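Local atomic coordinates of DNA replication regulator protein HobA (Helicobacter pylori, PDB entry 2UVP), a protein that is required for the initiation of DNA replication and increases the binding of DnaA to the oriC region. Residues E110-I124 and I132-F144. Numbering follows the deposited sequence.
Sequences EMTYQNPMFWHVGKI and ILLSKIPSFLWLF
Trp119 lays one face of its indole against the edge of Phe140, an edge-to-face pair with the planes at 51° and Phe140 CD1 3.6 Å from Trp119 CD2. Both side chains leave the backbone with CG anti to N (chi1 179° and -175°), which sets them side by side and pointing the same way. Trp142 completes the aromatic cluster: NE1 of Trp119 sits over a face of its indole, 3.4 Å from Trp142 CE2. Beneath the rings, strands 116-121 and 139-143 run parallel, joined by a ladder of five backbone hydrogen bonds from Phe118 N to Pro138 O (3.0 Å) through to Gly122 N and Trp142 O (2.9 Å). On the other face of the sheet, Ile132 CG2 makes a CH-pi contact over the Phe118 ring, and Ile137 CG2 approaches Phe118 CE2 at 3.5 Å. His120 meets Leu133 CD1 and Leu143 CD2; its NE2 donates to Lys123 O (2.9 Å) and ND1 bonds Ser59, so both ring nitrogens are engaged and the imidazole's rotation is fixed. The two strands and helix 127-133 form a beta-alpha-beta unit of the parallel sheet, with strand 55-60 beside 116-121, while helices 39-51 and 161-180 pack on the aromatic face.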
loop_
_atom_site.group_PDB
_atom_site.type_symbol
_atom_site.label_atom_id
_atom_site.label_comp_id
_atom_site.label_asym_id
_atom_site.label_seq_id
_atom_site.Cartn_x
_atom_site.Cartn_y
_atom_site.Cartn_z
ATOM N N GLU A 110 -12.552 7.987 -18.898
ATOM C CA GLU A 110 -13.744 7.866 -19.720
ATOM C C GLU A 110 -13.696 6.622 -20.614
ATOM O O GLU A 110 -14.719 5.968 -20.806
ATOM C CB GLU A 110 -13.970 9.144 -20.550
ATOM C CG GLU A 110 -14.225 10.390 -19.698
ATOM C CD GLU A 110 -14.305 11.687 -20.507
ATOM O OE1 GLU A 110 -15.328 12.382 -20.374
ATOM O OE2 GLU A 110 -13.350 12.028 -21.253
ATOM N N MET A 111 -12.507 6.261 -21.107
ATOM C CA MET A 111 -12.366 5.086 -21.982
ATOM C C MET A 111 -12.360 3.781 -21.200
ATOM O O MET A 111 -12.791 2.741 -21.702
ATOM C CB MET A 111 -11.087 5.181 -22.821
ATOM N N THR A 112 -11.885 3.843 -19.956
ATOM C CA THR A 112 -11.704 2.653 -19.128
ATOM C C THR A 112 -12.977 2.174 -18.451
ATOM O O THR A 112 -13.269 0.970 -18.453
ATOM C CB THR A 112 -10.623 2.922 -18.068
ATOM O OG1 THR A 112 -9.398 3.239 -18.750
ATOM C CG2 THR A 112 -10.401 1.719 -17.153
ATOM N N TYR A 113 -13.730 3.124 -17.888
ATOM C CA TYR A 113 -14.915 2.808 -17.098
ATOM C C TYR A 113 -16.197 3.061 -17.873
ATOM O O TYR A 113 -16.300 4.056 -18.593
ATOM C CB TYR A 113 -14.926 3.640 -15.797
ATOM C CG TYR A 113 -13.698 3.384 -14.945
ATOM C CD1 TYR A 113 -13.649 2.274 -14.091
ATOM C CD2 TYR A 113 -12.594 4.231 -15.001
ATOM C CE1 TYR A 113 -12.505 2.013 -13.318
ATOM C CE2 TYR A 113 -11.446 3.979 -14.226
ATOM C CZ TYR A 113 -11.419 2.870 -13.389
ATOM O OH TYR A 113 -10.284 2.601 -12.628
ATOM N N GLN A 114 -17.156 2.162 -17.709
ATOM C CA GLN A 114 -18.433 2.282 -18.402
ATOM C C GLN A 114 -19.220 3.504 -17.927
ATOM O O GLN A 114 -19.834 4.210 -18.746
ATOM C CB GLN A 114 -19.269 1.025 -18.221
ATOM C CG GLN A 114 -18.782 -0.186 -19.016
ATOM C CD GLN A 114 -19.833 -1.278 -19.073
ATOM O OE1 GLN A 114 -19.518 -2.471 -19.024
ATOM N NE2 GLN A 114 -21.097 -0.874 -19.163
ATOM N N ASN A 115 -19.208 3.758 -16.618
ATOM C CA ASN A 115 -20.095 4.788 -16.052
ATOM C C ASN A 115 -19.565 5.246 -14.688
ATOM O O ASN A 115 -20.151 4.904 -13.669
ATOM C CB ASN A 115 -21.515 4.201 -15.933
ATOM C CG ASN A 115 -22.560 5.211 -15.454
ATOM O OD1 ASN A 115 -22.366 6.422 -15.523
ATOM N ND2 ASN A 115 -23.679 4.694 -14.973
ATOM N N PRO A 116 -18.466 6.025 -14.675
ATOM C CA PRO A 116 -17.882 6.410 -13.386
ATOM C C PRO A 116 -18.570 7.615 -12.748
ATOM O O PRO A 116 -19.151 8.438 -13.446
ATOM C CB PRO A 116 -16.453 6.786 -13.763
ATOM C CG PRO A 116 -16.634 7.427 -15.144
ATOM C CD PRO A 116 -17.688 6.576 -15.808
ATOM N N MET A 117 -18.477 7.700 -11.423
ATOM C CA MET A 117 -18.867 8.893 -10.679
ATOM C C MET A 117 -17.749 9.121 -9.675
ATOM O O MET A 117 -17.294 8.158 -9.041
ATOM C CB MET A 117 -20.213 8.692 -9.963
ATOM C CG MET A 117 -20.513 9.784 -8.937
ATOM S SD MET A 117 -22.049 9.553 -8.017
ATOM C CE MET A 117 -23.244 10.141 -9.208
ATOM N N PHE A 118 -17.287 10.366 -9.564
ATOM C CA PHE A 118 -16.214 10.705 -8.635
ATOM C C PHE A 118 -16.793 11.032 -7.281
ATOM O O PHE A 118 -17.668 11.893 -7.175
ATOM C CB PHE A 118 -15.413 11.906 -9.115
ATOM C CG PHE A 118 -14.653 11.657 -10.374
ATOM C CD1 PHE A 118 -13.544 10.818 -10.382
ATOM C CD2 PHE A 118 -15.038 12.280 -11.549
ATOM C CE1 PHE A 118 -12.823 10.592 -11.566
ATOM C CE2 PHE A 118 -14.330 12.060 -12.744
ATOM C CZ PHE A 118 -13.225 11.219 -12.752
ATOM N N TRP A 119 -16.305 10.365 -6.248
ATOM C CA TRP A 119 -16.720 10.700 -4.877
ATOM C C TRP A 119 -15.485 11.207 -4.189
ATOM O O TRP A 119 -14.533 10.447 -3.961
ATOM C CB TRP A 119 -17.231 9.456 -4.175
ATOM C CG TRP A 119 -17.670 9.613 -2.746
ATOM C CD1 TRP A 119 -17.580 10.731 -1.937
ATOM C CD2 TRP A 119 -18.256 8.587 -1.950
ATOM N NE1 TRP A 119 -18.089 10.443 -0.684
ATOM C CE2 TRP A 119 -18.497 9.132 -0.664
ATOM C CE3 TRP A 119 -18.582 7.249 -2.192
ATOM C CZ2 TRP A 119 -19.092 8.392 0.359
ATOM C CZ3 TRP A 119 -19.172 6.511 -1.188
ATOM C CH2 TRP A 119 -19.424 7.090 0.088
ATOM N N HIS A 120 -15.454 12.505 -3.887
ATOM C CA HIS A 120 -14.228 13.064 -3.316
ATOM C C HIS A 120 -14.531 13.656 -1.957
ATOM O O HIS A 120 -15.559 14.315 -1.794
ATOM C CB HIS A 120 -13.592 14.124 -4.223
ATOM C CG HIS A 120 -12.387 14.763 -3.617
ATOM N ND1 HIS A 120 -11.158 14.135 -3.568
ATOM C CD2 HIS A 120 -12.242 15.930 -2.934
ATOM C CE1 HIS A 120 -10.298 14.915 -2.939
ATOM N NE2 HIS A 120 -10.943 15.985 -2.508
ATOM N N VAL A 121 -13.621 13.440 -1.011
ATOM C CA VAL A 121 -13.757 13.997 0.338
ATOM C C VAL A 121 -12.587 14.882 0.710
ATOM O O VAL A 121 -11.438 14.434 0.764
ATOM C CB VAL A 121 -13.879 12.879 1.398
ATOM C CG1 VAL A 121 -14.119 13.499 2.779
ATOM C CG2 VAL A 121 -15.004 11.924 1.001
ATOM N N GLY A 122 -12.887 16.151 0.994
ATOM C CA GLY A 122 -11.928 17.032 1.614
ATOM C C GLY A 122 -11.349 18.040 0.639
ATOM O O GLY A 122 -11.980 18.379 -0.380
ATOM N N LYS A 123 -10.154 18.503 0.968
ATOM C CA LYS A 123 -9.435 19.491 0.146
ATOM C C LYS A 123 -9.112 18.918 -1.217
ATOM O O LYS A 123 -8.852 17.702 -1.344
ATOM C CB LYS A 123 -8.135 19.889 0.827
ATOM C CG LYS A 123 -8.326 20.617 2.141
ATOM C CD LYS A 123 -7.005 21.161 2.685
ATOM C CE LYS A 123 -6.051 20.042 3.086
ATOM N NZ LYS A 123 -4.904 20.520 3.930
ATOM N N ILE A 124 -9.098 19.799 -2.216
ATOM C CA ILE A 124 -8.659 19.439 -3.564
ATOM C C ILE A 124 -7.208 19.928 -3.687
ATOM O O ILE A 124 -6.954 21.128 -3.876
ATOM C CB ILE A 124 -9.585 20.033 -4.644
ATOM C CG1 ILE A 124 -11.020 19.527 -4.434
ATOM C CG2 ILE A 124 -9.059 19.669 -6.042
ATOM C CD1 ILE A 124 -12.106 20.221 -5.244
ATOM N N ILE A 132 -10.615 17.616 -13.034
ATOM C CA ILE A 132 -11.385 16.393 -13.207
ATOM C C ILE A 132 -12.763 16.537 -12.546
ATOM O O ILE A 132 -13.800 16.190 -13.131
ATOM C CB ILE A 132 -10.580 15.175 -12.670
ATOM C CG1 ILE A 132 -9.722 14.607 -13.802
ATOM C CG2 ILE A 132 -11.493 14.102 -12.102
ATOM C CD1 ILE A 132 -8.673 13.634 -13.353
ATOM N N LEU A 133 -12.765 17.094 -11.340
ATOM C CA LEU A 133 -14.001 17.242 -10.590
ATOM C C LEU A 133 -14.908 18.286 -11.239
ATOM O O LEU A 133 -16.125 18.202 -11.125
ATOM C CB LEU A 133 -13.695 17.566 -9.126
ATOM C CG LEU A 133 -12.920 16.461 -8.385
ATOM C CD1 LEU A 133 -12.665 16.872 -6.957
ATOM C CD2 LEU A 133 -13.628 15.112 -8.445
ATOM N N LEU A 134 -14.294 19.244 -11.935
ATOM C CA LEU A 134 -15.005 20.261 -12.731
ATOM C C LEU A 134 -15.641 19.711 -14.016
ATOM O O LEU A 134 -16.459 20.393 -14.655
ATOM C CB LEU A 134 -14.032 21.386 -13.090
ATOM C CG LEU A 134 -14.151 22.809 -12.521
ATOM C CD1 LEU A 134 -15.014 22.928 -11.265
ATOM C CD2 LEU A 134 -12.773 23.403 -12.281
ATOM N N SER A 135 -15.262 18.488 -14.389
ATOM C CA SER A 135 -15.674 17.887 -15.657
ATOM C C SER A 135 -17.157 17.493 -15.715
ATOM O O SER A 135 -17.907 17.718 -14.765
ATOM C CB SER A 135 -14.779 16.688 -15.995
ATOM O OG SER A 135 -15.136 15.543 -15.237
ATOM N N LYS A 136 -17.558 16.919 -16.848
ATOM C CA LYS A 136 -18.929 16.483 -17.108
ATOM C C LYS A 136 -19.290 15.251 -16.283
ATOM O O LYS A 136 -20.472 14.975 -16.057
ATOM C CB LYS A 136 -19.124 16.135 -18.601
ATOM C CG LYS A 136 -18.096 16.746 -19.569
ATOM C CD LYS A 136 -16.817 15.885 -19.661
ATOM C CE LYS A 136 -15.573 16.739 -19.908
ATOM N NZ LYS A 136 -15.434 17.851 -18.923
ATOM N N ILE A 137 -18.277 14.498 -15.851
ATOM C CA ILE A 137 -18.517 13.230 -15.167
ATOM C C ILE A 137 -19.290 13.523 -13.874
ATOM O O ILE A 137 -19.009 14.509 -13.202
ATOM C CB ILE A 137 -17.201 12.429 -14.894
ATOM C CG1 ILE A 137 -16.602 11.886 -16.199
ATOM C CG2 ILE A 137 -17.464 11.203 -14.004
ATOM C CD1 ILE A 137 -15.722 12.849 -16.951
ATOM N N PRO A 138 -20.298 12.695 -13.562
ATOM C CA PRO A 138 -21.055 12.835 -12.324
ATOM C C PRO A 138 -20.141 12.788 -11.103
ATOM O O PRO A 138 -19.067 12.174 -11.156
ATOM C CB PRO A 138 -21.982 11.621 -12.350
ATOM C CG PRO A 138 -22.118 11.275 -13.795
ATOM C CD PRO A 138 -20.793 11.575 -14.389
ATOM N N SER A 139 -20.544 13.466 -10.025
ATOM C CA SER A 139 -19.741 13.481 -8.805
ATOM C C SER A 139 -20.575 13.564 -7.518
ATOM O O SER A 139 -21.743 13.965 -7.532
ATOM C CB SER A 139 -18.688 14.588 -8.859
ATOM O OG SER A 139 -19.298 15.861 -8.940
ATOM N N PHE A 140 -19.965 13.141 -6.419
ATOM C CA PHE A 140 -20.563 13.188 -5.087
ATOM C C PHE A 140 -19.467 13.826 -4.272
ATOM O O PHE A 140 -18.500 13.158 -3.881
ATOM C CB PHE A 140 -20.794 11.740 -4.651
ATOM C CG PHE A 140 -21.532 11.548 -3.336
ATOM C CD1 PHE A 140 -21.267 10.396 -2.584
ATOM C CD2 PHE A 140 -22.541 12.413 -2.902
ATOM C CE1 PHE A 140 -21.969 10.115 -1.385
ATOM C CE2 PHE A 140 -23.249 12.145 -1.714
ATOM C CZ PHE A 140 -22.952 10.997 -0.951
ATOM N N LEU A 141 -19.577 15.136 -4.062
ATOM C CA LEU A 141 -18.464 15.903 -3.532
ATOM C C LEU A 141 -18.727 16.378 -2.117
ATOM O O LEU A 141 -19.716 17.080 -1.851
ATOM C CB LEU A 141 -18.149 17.105 -4.431
ATOM C CG LEU A 141 -17.861 16.779 -5.906
ATOM C CD1 LEU A 141 -17.586 18.060 -6.720
ATOM C CD2 LEU A 141 -16.723 15.794 -6.050
ATOM N N TRP A 142 -17.830 15.990 -1.221
ATOM C CA TRP A 142 -17.915 16.381 0.166
ATOM C C TRP A 142 -16.770 17.324 0.381
ATOM O O TRP A 142 -15.626 16.897 0.567
ATOM C CB TRP A 142 -17.763 15.152 1.061
ATOM C CG TRP A 142 -18.807 14.091 0.926
ATOM C CD1 TRP A 142 -19.674 13.867 -0.117
ATOM C CD2 TRP A 142 -19.041 13.051 1.876
ATOM N NE1 TRP A 142 -20.453 12.754 0.156
ATOM C CE2 TRP A 142 -20.087 12.247 1.378
ATOM C CE3 TRP A 142 -18.487 12.748 3.134
ATOM C CZ2 TRP A 142 -20.590 11.134 2.090
ATOM C CZ3 TRP A 142 -18.981 11.633 3.839
ATOM C CH2 TRP A 142 -20.023 10.847 3.314
ATOM N N LEU A 143 -17.065 18.625 0.318
ATOM C CA LEU A 143 -16.011 19.632 0.213
ATOM C C LEU A 143 -16.076 20.649 1.324
ATOM O O LEU A 143 -17.111 20.773 1.991
ATOM C CB LEU A 143 -16.118 20.383 -1.136
ATOM C CG LEU A 143 -16.134 19.513 -2.401
ATOM C CD1 LEU A 143 -16.449 20.378 -3.640
ATOM C CD2 LEU A 143 -14.822 18.761 -2.561
ATOM N N PHE A 144 -14.972 21.370 1.508
ATOM C CA PHE A 144 -14.931 22.481 2.458
ATOM C C PHE A 144 -15.402 23.816 1.852
ATOM O O PHE A 144 -15.620 24.800 2.577
ATOM C CB PHE A 144 -13.534 22.593 3.037
ATOM C CG PHE A 144 -13.082 21.345 3.747
ATOM C CD1 PHE A 144 -13.885 20.756 4.714
ATOM C CD2 PHE A 144 -11.847 20.787 3.469
ATOM C CE1 PHE A 144 -13.465 19.597 5.385
ATOM C CE2 PHE A 144 -11.405 19.641 4.135
ATOM C CZ PHE A 144 -12.227 19.047 5.099
HETATM O O HOH W 1 -12.676 21.071 -0.372
#